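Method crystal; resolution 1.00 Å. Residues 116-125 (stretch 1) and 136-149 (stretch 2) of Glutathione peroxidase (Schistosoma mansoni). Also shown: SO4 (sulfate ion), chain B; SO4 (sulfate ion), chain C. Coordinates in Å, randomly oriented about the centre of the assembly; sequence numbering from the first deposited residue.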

ATOM      1  N   LYS A 116      10.108  -1.418  -6.745  1.00  3.36           N
ATOM      2  CA  LYS A 116      10.881  -2.250  -7.673  1.00  3.56           C
ATOM      3  C   LYS A 116      10.713  -3.723  -7.301  1.00  3.26           C
ATOM      4  O   LYS A 116      10.487  -4.591  -8.167  1.00  3.99           O
ATOM      5  N   PHE A 117      10.812  -4.018  -6.013  1.00  3.24           N
ATOM      6  CA  PHE A 117      10.656  -5.391  -5.534  1.00  3.46           C
ATOM      7  C   PHE A 117       9.241  -5.917  -5.786  1.00  2.96           C
ATOM      8  O   PHE A 117       9.067  -7.053  -6.298  1.00  3.34           O
ATOM      9  N   LEU A 118       8.214  -5.174  -5.376  1.00  2.99           N
ATOM     10  CA  LEU A 118       6.828  -5.636  -5.558  1.00  3.12           C
ATOM     11  C   LEU A 118       6.580  -5.983  -7.033  1.00  2.92           C
ATOM     12  O   LEU A 118       6.037  -7.049  -7.350  1.00  3.08           O
ATOM     13  N   LYS A 119       6.952  -5.068  -7.925  1.00  3.10           N
ATOM     14  CA  LYS A 119       6.735  -5.281  -9.366  1.00  3.26           C
ATOM     15  C   LYS A 119       7.573  -6.445  -9.903  1.00  3.88           C
ATOM     16  O   LYS A 119       7.160  -7.082 -10.869  1.00  4.97           O
ATOM     17  N   SER A 120       8.711  -6.736  -9.264  1.00  3.40           N
ATOM     18  CA  SER A 120       9.538  -7.871  -9.705  1.00  3.35           C
ATOM     19  C   SER A 120       8.905  -9.215  -9.320  1.00  3.71           C
ATOM     20  O   SER A 120       9.306 -10.263  -9.863  1.00  4.07           O
ATOM     21  N   ARG A 121       7.953  -9.200  -8.372  1.00  3.12           N
ATOM     22  CA  ARG A 121       7.332 -10.429  -7.872  1.00  3.06           C
ATOM     23  C   ARG A 121       5.958 -10.723  -8.463  1.00  3.06           C
ATOM     24  O   ARG A 121       5.586 -11.915  -8.498  1.00  3.35           O
ATOM     25  N   GLN A 122       5.205  -9.676  -8.829  1.00  3.19           N
ATOM     26  CA  GLN A 122       3.860  -9.880  -9.385  1.00  3.47           C
ATOM     27  C   GLN A 122       3.672  -8.962 -10.572  1.00  3.43           C
ATOM     28  O   GLN A 122       3.712  -7.720 -10.425  1.00  3.58           O
ATOM     29  N   HIS A 123       3.470  -9.581 -11.729  1.00  3.54           N
ATOM     30  CA  HIS A 123       3.317  -8.865 -12.991  1.00  3.44           C
ATOM     31  C   HIS A 123       1.909  -8.256 -13.100  1.00  3.27           C
ATOM     32  O   HIS A 123       0.909  -8.865 -12.686  1.00  3.67           O
ATOM     33  N   GLY A 124       1.870  -7.068 -13.691  1.00  3.29           N
ATOM     34  CA  GLY A 124       0.600  -6.399 -13.966  1.00  3.89           C
ATOM     35  C   GLY A 124      -0.122  -7.003 -15.179  1.00  4.04           C
ATOM     36  O   GLY A 124       0.312  -8.000 -15.788  1.00  4.44           O
ATOM     37  N   THR A 125      -1.217  -6.362 -15.559  1.00  3.98           N
ATOM     38  CA  THR A 125      -1.941  -6.813 -16.768  1.00  4.32           C
ATOM     39  C   THR A 125      -1.241  -6.240 -17.976  1.00  4.35           C
ATOM     40  O   THR A 125      -1.135  -4.999 -18.120  1.00  4.25           O
ATOM     41  N   LYS A 136      -2.889  -2.270  -5.738  1.00  2.68           N
ATOM     42  CA  LYS A 136      -2.743  -2.991  -4.476  1.00  2.80           C
ATOM     43  C   LYS A 136      -1.853  -4.199  -4.644  1.00  2.84           C
ATOM     44  O   LYS A 136      -2.016  -4.971  -5.607  1.00  3.66           O
ATOM     45  N   PHE A 137      -0.934  -4.418  -3.692  1.00  2.77           N
ATOM     46  CA  PHE A 137      -0.162  -5.669  -3.599  1.00  2.55           C
ATOM     47  C   PHE A 137      -0.477  -6.336  -2.278  1.00  2.51           C
ATOM     48  O   PHE A 137      -0.491  -5.676  -1.213  1.00  3.35           O
ATOM     49  N   LEU A 138      -0.721  -7.647  -2.324  1.00  2.61           N
ATOM     50  CA  LEU A 138      -1.001  -8.445  -1.143  1.00  3.02           C
ATOM     51  C   LEU A 138       0.249  -9.288  -0.837  1.00  2.94           C
ATOM     52  O   LEU A 138       0.772 -10.013  -1.696  1.00  2.95           O
ATOM     53  N   VAL A 139       0.699  -9.166   0.417  1.00  3.08           N
ATOM     54  CA  VAL A 139       1.952  -9.745   0.911  1.00  2.84           C
ATOM     55  C   VAL A 139       1.605 -10.668   2.073  1.00  2.77           C
ATOM     56  O   VAL A 139       0.887 -10.281   3.021  1.00  3.17           O
ATOM     57  N   ASP A 140       2.121 -11.902   2.009  1.00  2.89           N
ATOM     58  CA  ASP A 140       1.818 -12.885   3.035  1.00  3.18           C
ATOM     59  C   ASP A 140       2.620 -12.644   4.341  1.00  3.12           C
ATOM     60  O   ASP A 140       3.409 -11.695   4.467  1.00  3.19           O
ATOM     61  N   ARG A 141       2.358 -13.523   5.314  1.00  3.46           N
ATOM     62  CA  ARG A 141       2.988 -13.403   6.638  1.00  3.74           C
ATOM     63  C   ARG A 141       4.502 -13.638   6.634  1.00  3.89           C
ATOM     64  O   ARG A 141       5.133 -13.401   7.676  1.00  4.42           O
ATOM     65  N   GLN A 142       5.050 -14.106   5.502  1.00  4.03           N
ATOM     66  CA  GLN A 142       6.494 -14.261   5.303  1.00  4.48           C
ATOM     67  C   GLN A 142       7.070 -13.175   4.402  1.00  3.60           C
ATOM     68  O   GLN A 142       8.215 -13.269   3.947  1.00  4.12           O
ATOM     69  N   GLY A 143       6.306 -12.120   4.138  1.00  3.16           N
ATOM     70  CA  GLY A 143       6.835 -10.966   3.434  1.00  3.36           C
ATOM     71  C   GLY A 143       6.924 -11.148   1.919  1.00  2.86           C
ATOM     72  O   GLY A 143       7.610 -10.375   1.244  1.00  3.15           O
ATOM     73  N   GLN A 144       6.210 -12.152   1.395  1.00  3.10           N
ATOM     74  CA  GLN A 144       6.243 -12.483  -0.041  1.00  3.16           C
ATOM     75  C   GLN A 144       5.036 -11.851  -0.734  1.00  2.98           C
ATOM     76  O   GLN A 144       3.888 -12.130  -0.363  1.00  2.83           O
ATOM     77  N   PRO A 145       5.264 -11.008  -1.757  1.00  3.07           N
ATOM     78  CA  PRO A 145       4.123 -10.464  -2.560  1.00  3.11           C
ATOM     79  C   PRO A 145       3.549 -11.584  -3.436  1.00  3.43           C
ATOM     80  O   PRO A 145       4.237 -12.114  -4.326  1.00  3.71           O
ATOM     81  N   VAL A 146       2.292 -11.950  -3.164  1.00  2.88           N
ATOM     82  CA  VAL A 146       1.685 -13.085  -3.838  1.00  3.10           C
ATOM     83  C   VAL A 146       0.465 -12.720  -4.669  1.00  3.08           C
ATOM     84  O   VAL A 146      -0.054 -13.626  -5.369  1.00  3.59           O
ATOM     85  N   LYS A 147       0.000 -11.457  -4.661  1.00  3.21           N
ATOM     86  CA  LYS A 147      -1.066 -11.075  -5.572  1.00  3.13           C
ATOM     87  C   LYS A 147      -0.966  -9.586  -5.799  1.00  3.01           C
ATOM     88  O   LYS A 147      -0.538  -8.820  -4.917  1.00  3.29           O
ATOM     89  N   ARG A 148      -1.420  -9.158  -6.973  1.00  3.14           N
ATOM     90  CA  ARG A 148      -1.439  -7.760  -7.374  1.00  3.19           C
ATOM     91  C   ARG A 148      -2.806  -7.456  -7.980  1.00  3.08           C
ATOM     92  O   ARG A 148      -3.361  -8.267  -8.763  1.00  4.59           O
ATOM     93  N   TYR A 149      -3.357  -6.298  -7.618  1.00  2.78           N
ATOM     94  CA  TYR A 149      -4.706  -5.891  -8.061  1.00  3.18           C
ATOM     95  C   TYR A 149      -4.608  -4.536  -8.717  1.00  2.71           C
ATOM     96  O   TYR A 149      -3.945  -3.607  -8.223  1.00  3.06           O
TER

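The last turns of a helix lie across a two-stranded hairpin: the axis of helix 116-121 makes angles of 80° and 79° with strands 136-139 and 145-149, approaching the latter to 8.4 Å. The contact buries 621 Å², counting both sides. L118, R121 and Q122 direct their CA-to-CB bonds toward the hairpin, which answers with F137, P145 and R148.

L118 supplies the apolar centre. The backbone and the toward-pointing CA-to-CB bond place L118 CB 3.8 Å from the centroid of the F137 ring, 9° off the normal, a CH-pi contact over the face; chi1 at -69° (m) and chi2 at 172° (t) then set the methyls. This rotamer carries L118 CD2 to 3.6 Å from P145 CG and, more loosely, 4.3 Å from V139 CG2. F137 (chi1 m, chi2 -97°) thus offers a face to L118 while Q122 O lies near the plane at its edge. F117 starts sideways, but chi1 at 176° (t) brings its ring inward, so that F117 CE2 reaches 3.6 Å from P145 CG. The proline ring, puckered C-gamma exo, is therefore touched through CG by both F117 and L118.

R121 folds by two successive m torsions (-68°, -64°) before chi3 extends (t). This places R121 NH1 2.9 Å from Q144 OE1, in a hydrogen bond of 161° with the acceptor near the guanidinium plane. Q144 is also bent, m at chi1 and chi2; its NE2 donates to Q142 O at 3.1 Å (176°), which helps orient the amide. Water 1 extends the link, accepting from R121 NH1 at 2.7 Å and donating to P145 O at 2.8 Å.

Q122, likewise m,m, lies along the second strand: its CG is 3.6 Å from P145 O, and its CB is 3.7 Å from R148 CB.

R148 takes the contrasting shape, t at chi1, chi2 and chi3. The extended chain carries its guanidinium to the loop after the helix, where R148 NH1 donates to Q122 O at 3.0 Å (156°). G124 N lies over the guanidinium face, 3.3 Å from R148 NH1, but both are donors and no hydrogen bond forms. An ideal CB on G124 would fall 2.7 Å from R148 NH2 and 2.3 Å from O1 of the chain B sulfate. That ion, probably from the crystallisation liquor, accepts from R148 NE at O3 (2.9 Å) and from T125 N and T125 OG1 at O2 (2.9 and 2.8 Å), bridging the two stretches.

The CA-to-CB bond of H123 points away, and chi1 is t (-162°); H123 ND1 donates to G124 O at 2.6 Å and H123 NE2 to O2 of the chain C sulfate at 2.7 Å.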

ATOM      1  CB  LYS A 116      12.355  -1.840  -7.700  1.00  4.21           C
ATOM      2  CG  LYS A 116      12.547  -0.406  -8.199  1.00  4.24           C
ATOM      3  CD  LYS A 116      14.045  -0.057  -8.364  1.00  5.44           C
ATOM      4  CE  LYS A 116      14.206   1.335  -8.936  1.00  6.21           C
ATOM      5  NZ  LYS A 116      15.661   1.621  -9.209  1.00  6.95           N
ATOM      6  CB  PHE A 117      11.009  -5.464  -4.043  1.00  3.82           C
ATOM      7  CG  PHE A 117      10.790  -6.817  -3.449  1.00  3.44           C
ATOM      8  CD1 PHE A 117      11.665  -7.888  -3.750  1.00  3.88           C
ATOM      9  CD2 PHE A 117       9.716  -7.056  -2.586  1.00  4.30           C
ATOM     10  CE1 PHE A 117      11.469  -9.135  -3.187  1.00  5.10           C
ATOM     11  CE2 PHE A 117       9.525  -8.323  -2.021  1.00  5.69           C
ATOM     12  CZ  PHE A 117      10.412  -9.354  -2.320  1.00  5.45           C
ATOM     13  CB  LEU A 118       5.854  -4.564  -5.094  1.00  2.95           C
ATOM     14  CG  LEU A 118       5.837  -4.308  -3.574  1.00  3.05           C
ATOM     15  CD1 LEU A 118       4.962  -3.086  -3.302  1.00  3.25           C
ATOM     16  CD2 LEU A 118       5.310  -5.532  -2.818  1.00  3.84           C
ATOM     17  CB  LYS A 119       7.038  -4.006 -10.148  1.00  3.53           C
ATOM     18  CG  LYS A 119       6.057  -2.870  -9.888  1.00  3.65           C
ATOM     19  CD  LYS A 119       6.282  -1.692 -10.829  1.00  4.48           C
ATOM     20  CE  LYS A 119       7.622  -1.029 -10.628  1.00  5.36           C
ATOM     21  NZ  LYS A 119       7.800   0.039 -11.627  1.00  5.70           N
ATOM     22  CB  SER A 120      10.950  -7.805  -9.121  1.00  4.05           C
ATOM     23  OG  SER A 120      11.006  -8.221  -7.778  1.00  4.32           O
ATOM     24  CB  ARG A 121       7.263 -10.427  -6.329  1.00  3.40           C
ATOM     25  CG  ARG A 121       8.617 -10.517  -5.640  1.00  4.32           C
ATOM     26  CD  ARG A 121       9.306 -11.863  -5.953  1.00  6.61           C
ATOM     27  NE  ARG A 121      10.499 -12.113  -5.144  1.00  7.97           N
ATOM     28  CZ  ARG A 121      10.486 -12.618  -3.911  1.00  8.87           C
ATOM     29  NH1 ARG A 121       9.346 -12.955  -3.323  1.00  7.39           N
ATOM     30  NH2 ARG A 121      11.647 -12.802  -3.281  1.00 10.38           N
ATOM     31  CB  GLN A 122       2.773  -9.581  -8.342  1.00  3.82           C
ATOM     32  CG  GLN A 122       2.658 -10.629  -7.255  1.00  3.73           C
ATOM     33  CD  GLN A 122       2.192 -11.975  -7.804  1.00  4.02           C
ATOM     34  OE1 GLN A 122       2.946 -12.989  -7.746  1.00  4.80           O
ATOM     35  NE2 GLN A 122       1.028 -12.044  -8.375  1.00  4.90           N
ATOM     36  CB  HIS A 123       3.550  -9.818 -14.143  1.00  3.94           C
ATOM     37  CG  HIS A 123       3.845  -9.105 -15.436  1.00  4.13           C
ATOM     38  ND1 HIS A 123       2.841  -8.599 -16.232  1.00  5.37           N
ATOM     39  CD2 HIS A 123       5.013  -8.792 -16.057  1.00  4.90           C
ATOM     40  CE1 HIS A 123       3.372  -8.027 -17.300  1.00  5.70           C
ATOM     41  NE2 HIS A 123       4.687  -8.117 -17.214  1.00  5.37           N
ATOM     42  CB  THR A 125      -3.406  -6.356 -16.717  1.00  5.05           C
ATOM     43  OG1 THR A 125      -4.015  -6.830 -15.511  1.00  5.60           O
ATOM     44  CG2 THR A 125      -4.183  -6.917 -17.941  1.00  6.55           C
ATOM     45  CB  LYS A 136      -4.097  -3.439  -3.890  1.00  3.07           C
ATOM     46  CG  LYS A 136      -5.078  -2.324  -3.585  1.00  3.14           C
ATOM     47  CD  LYS A 136      -6.048  -1.947  -4.740  1.00  2.70           C
ATOM     48  CE  LYS A 136      -6.965  -0.837  -4.276  1.00  3.16           C
ATOM     49  NZ  LYS A 136      -7.813  -0.282  -5.372  1.00  2.98           N
ATOM     50  CB  PHE A 137       1.350  -5.436  -3.686  1.00  2.89           C
ATOM     51  CG  PHE A 137       1.821  -5.029  -5.047  1.00  2.51           C
ATOM     52  CD1 PHE A 137       2.351  -5.962  -5.930  1.00  2.65           C
ATOM     53  CD2 PHE A 137       1.739  -3.699  -5.468  1.00  2.83           C
ATOM     54  CE1 PHE A 137       2.826  -5.589  -7.184  1.00  3.25           C
ATOM     55  CE2 PHE A 137       2.210  -3.315  -6.705  1.00  3.62           C
ATOM     56  CZ  PHE A 137       2.733  -4.257  -7.575  1.00  3.21           C
ATOM     57  CB  LEU A 138      -2.202  -9.343  -1.405  1.00  3.16           C
ATOM     58  CG  LEU A 138      -2.620 -10.271  -0.275  1.00  4.33           C
ATOM     59  CD1 LEU A 138      -2.980  -9.478   0.993  1.00  5.35           C
ATOM     60  CD2 LEU A 138      -3.772 -11.159  -0.721  1.00  6.21           C
ATOM     61  CB  VAL A 139       2.889  -8.621   1.353  1.00  3.16           C
ATOM     62  CG1 VAL A 139       4.216  -9.191   1.933  1.00  4.15           C
ATOM     63  CG2 VAL A 139       3.170  -7.630   0.233  1.00  3.82           C
ATOM     64  CB  ASP A 140       1.998 -14.300   2.446  1.00  3.40           C
ATOM     65  CG  ASP A 140       3.461 -14.728   2.255  1.00  3.81           C
ATOM     66  OD1 ASP A 140       4.394 -14.038   2.727  1.00  3.40           O
ATOM     67  OD2 ASP A 140       3.615 -15.786   1.600  1.00  5.11           O
ATOM     68  CB  ARG A 141       2.350 -14.356   7.618  1.00  3.95           C
ATOM     69  CG  ARG A 141       0.878 -14.005   7.983  1.00  4.34           C
ATOM     70  CD  ARG A 141       0.356 -14.949   9.039  1.00  5.52           C
ATOM     71  NE  ARG A 141      -1.053 -14.801   9.429  1.00  6.14           N
ATOM     72  CZ  ARG A 141      -1.509 -13.938  10.333  1.00  6.08           C
ATOM     73  NH1 ARG A 141      -0.718 -13.024  10.872  1.00  6.88           N
ATOM     74  NH2 ARG A 141      -2.793 -13.951  10.701  1.00  7.65           N
ATOM     75  CB  GLN A 142       6.832 -15.676   4.773  1.00  4.90           C
ATOM     76  CG  GLN A 142       6.579 -16.753   5.792  1.00  6.48           C
ATOM     77  CD  GLN A 142       5.112 -17.091   5.980  1.00  6.14           C
ATOM     78  OE1 GLN A 142       4.371 -17.277   5.014  0.80  6.59           O
ATOM     79  NE2 GLN A 142       4.699 -17.193   7.232  1.00  8.60           N
ATOM     80  CB  GLN A 144       6.199 -13.998  -0.233  1.00  3.61           C
ATOM     81  CG  GLN A 144       7.256 -14.727   0.597  1.00  4.04           C
ATOM     82  CD  GLN A 144       8.649 -14.307   0.210  1.00  4.12           C
ATOM     83  OE1 GLN A 144       9.071 -14.548  -0.920  1.00  5.58           O
ATOM     84  NE2 GLN A 144       9.370 -13.662   1.115  1.00  5.12           N
ATOM     85  CB  PRO A 145       4.754  -9.358  -3.402  1.00  3.46           C
ATOM     86  CG  PRO A 145       6.118  -9.081  -2.736  1.00  3.63           C
ATOM     87  CD  PRO A 145       6.551 -10.442  -2.228  1.00  3.73           C
ATOM     88  CB  VAL A 146       1.399 -14.275  -2.899  1.00  3.46           C
ATOM     89  CG1 VAL A 146       2.693 -14.818  -2.312  1.00  4.81           C
ATOM     90  CG2 VAL A 146       0.410 -13.872  -1.800  1.00  4.30           C
ATOM     91  CB  LYS A 147      -2.451 -11.481  -5.065  1.00  4.57           C
ATOM     92  CG  LYS A 147      -3.490 -11.594  -6.197  1.00  6.18           C
ATOM     93  CD  LYS A 147      -4.576 -12.609  -5.866  1.00  7.98           C
ATOM     94  CE  LYS A 147      -5.710 -12.565  -6.867  0.50  6.84           C
ATOM     95  NZ  LYS A 147      -6.811 -13.493  -6.479  0.50  8.89           N
ATOM     96  CB  ARG A 148      -0.353  -7.538  -8.442  1.00  3.25           C
ATOM     97  CG  ARG A 148      -0.329  -6.176  -9.081  1.00  3.06           C
ATOM     98  CD  ARG A 148       0.813  -6.125 -10.112  1.00  3.45           C
ATOM     99  NE  ARG A 148       0.766  -4.890 -10.882  1.00  3.33           N
ATOM    100  CZ  ARG A 148       1.815  -4.368 -11.519  1.00  3.17           C
ATOM    101  NH1 ARG A 148       3.038  -4.919 -11.405  1.00  3.70           N
ATOM    102  NH2 ARG A 148       1.657  -3.269 -12.253  1.00  3.83           N
ATOM    103  CB  TYR A 149      -5.678  -5.838  -6.871  1.00  3.61           C
ATOM    104  CG  TYR A 149      -5.693  -7.071  -6.012  1.00  3.36           C
ATOM    105  CD1 TYR A 149      -6.640  -8.089  -6.232  1.00  4.20           C
ATOM    106  CD2 TYR A 149      -4.746  -7.241  -5.002  1.00  3.34           C
ATOM    107  CE1 TYR A 149      -6.667  -9.230  -5.429  1.00  4.40           C
ATOM    108  CE2 TYR A 149      -4.768  -8.372  -4.203  1.00  4.07           C
ATOM    109  CZ  TYR A 149      -5.726  -9.350  -4.407  1.00  4.26           C
ATOM    110  OH  TYR A 149      -5.710 -10.437  -3.558  1.00  5.26           O
TER
HETATM  111  S   SO4 B1171      -2.265  -3.919 -13.061  0.80  3.70           S
HETATM  112  O1  SO4 B1171      -0.949  -3.618 -13.718  0.80  7.51           O
HETATM  113  O2  SO4 B1171      -3.081  -4.646 -14.057  0.80  9.29           O
HETATM  114  O3  SO4 B1171      -1.978  -4.768 -11.887  0.80  3.22           O
HETATM  115  O4  SO4 B1171      -2.951  -2.675 -12.716  0.80  3.39           O
HETATM  116  S   SO4 C1172       6.705  -5.607 -19.397  0.50  4.73           S
HETATM  117  O1  SO4 C1172       6.947  -5.364 -20.825  0.50  8.17           O
HETATM  118  O2  SO4 C1172       5.613  -6.586 -19.302  0.50  6.16           O
HETATM  119  O3  SO4 C1172       7.942  -6.161 -18.838  0.50  8.36           O
HETATM  120  O4  SO4 C1172       6.324  -4.378 -18.697  0.50  6.20           O
HETATM  121  O   HOH W   1       6.745 -13.342  -4.053  1.00  7.25           O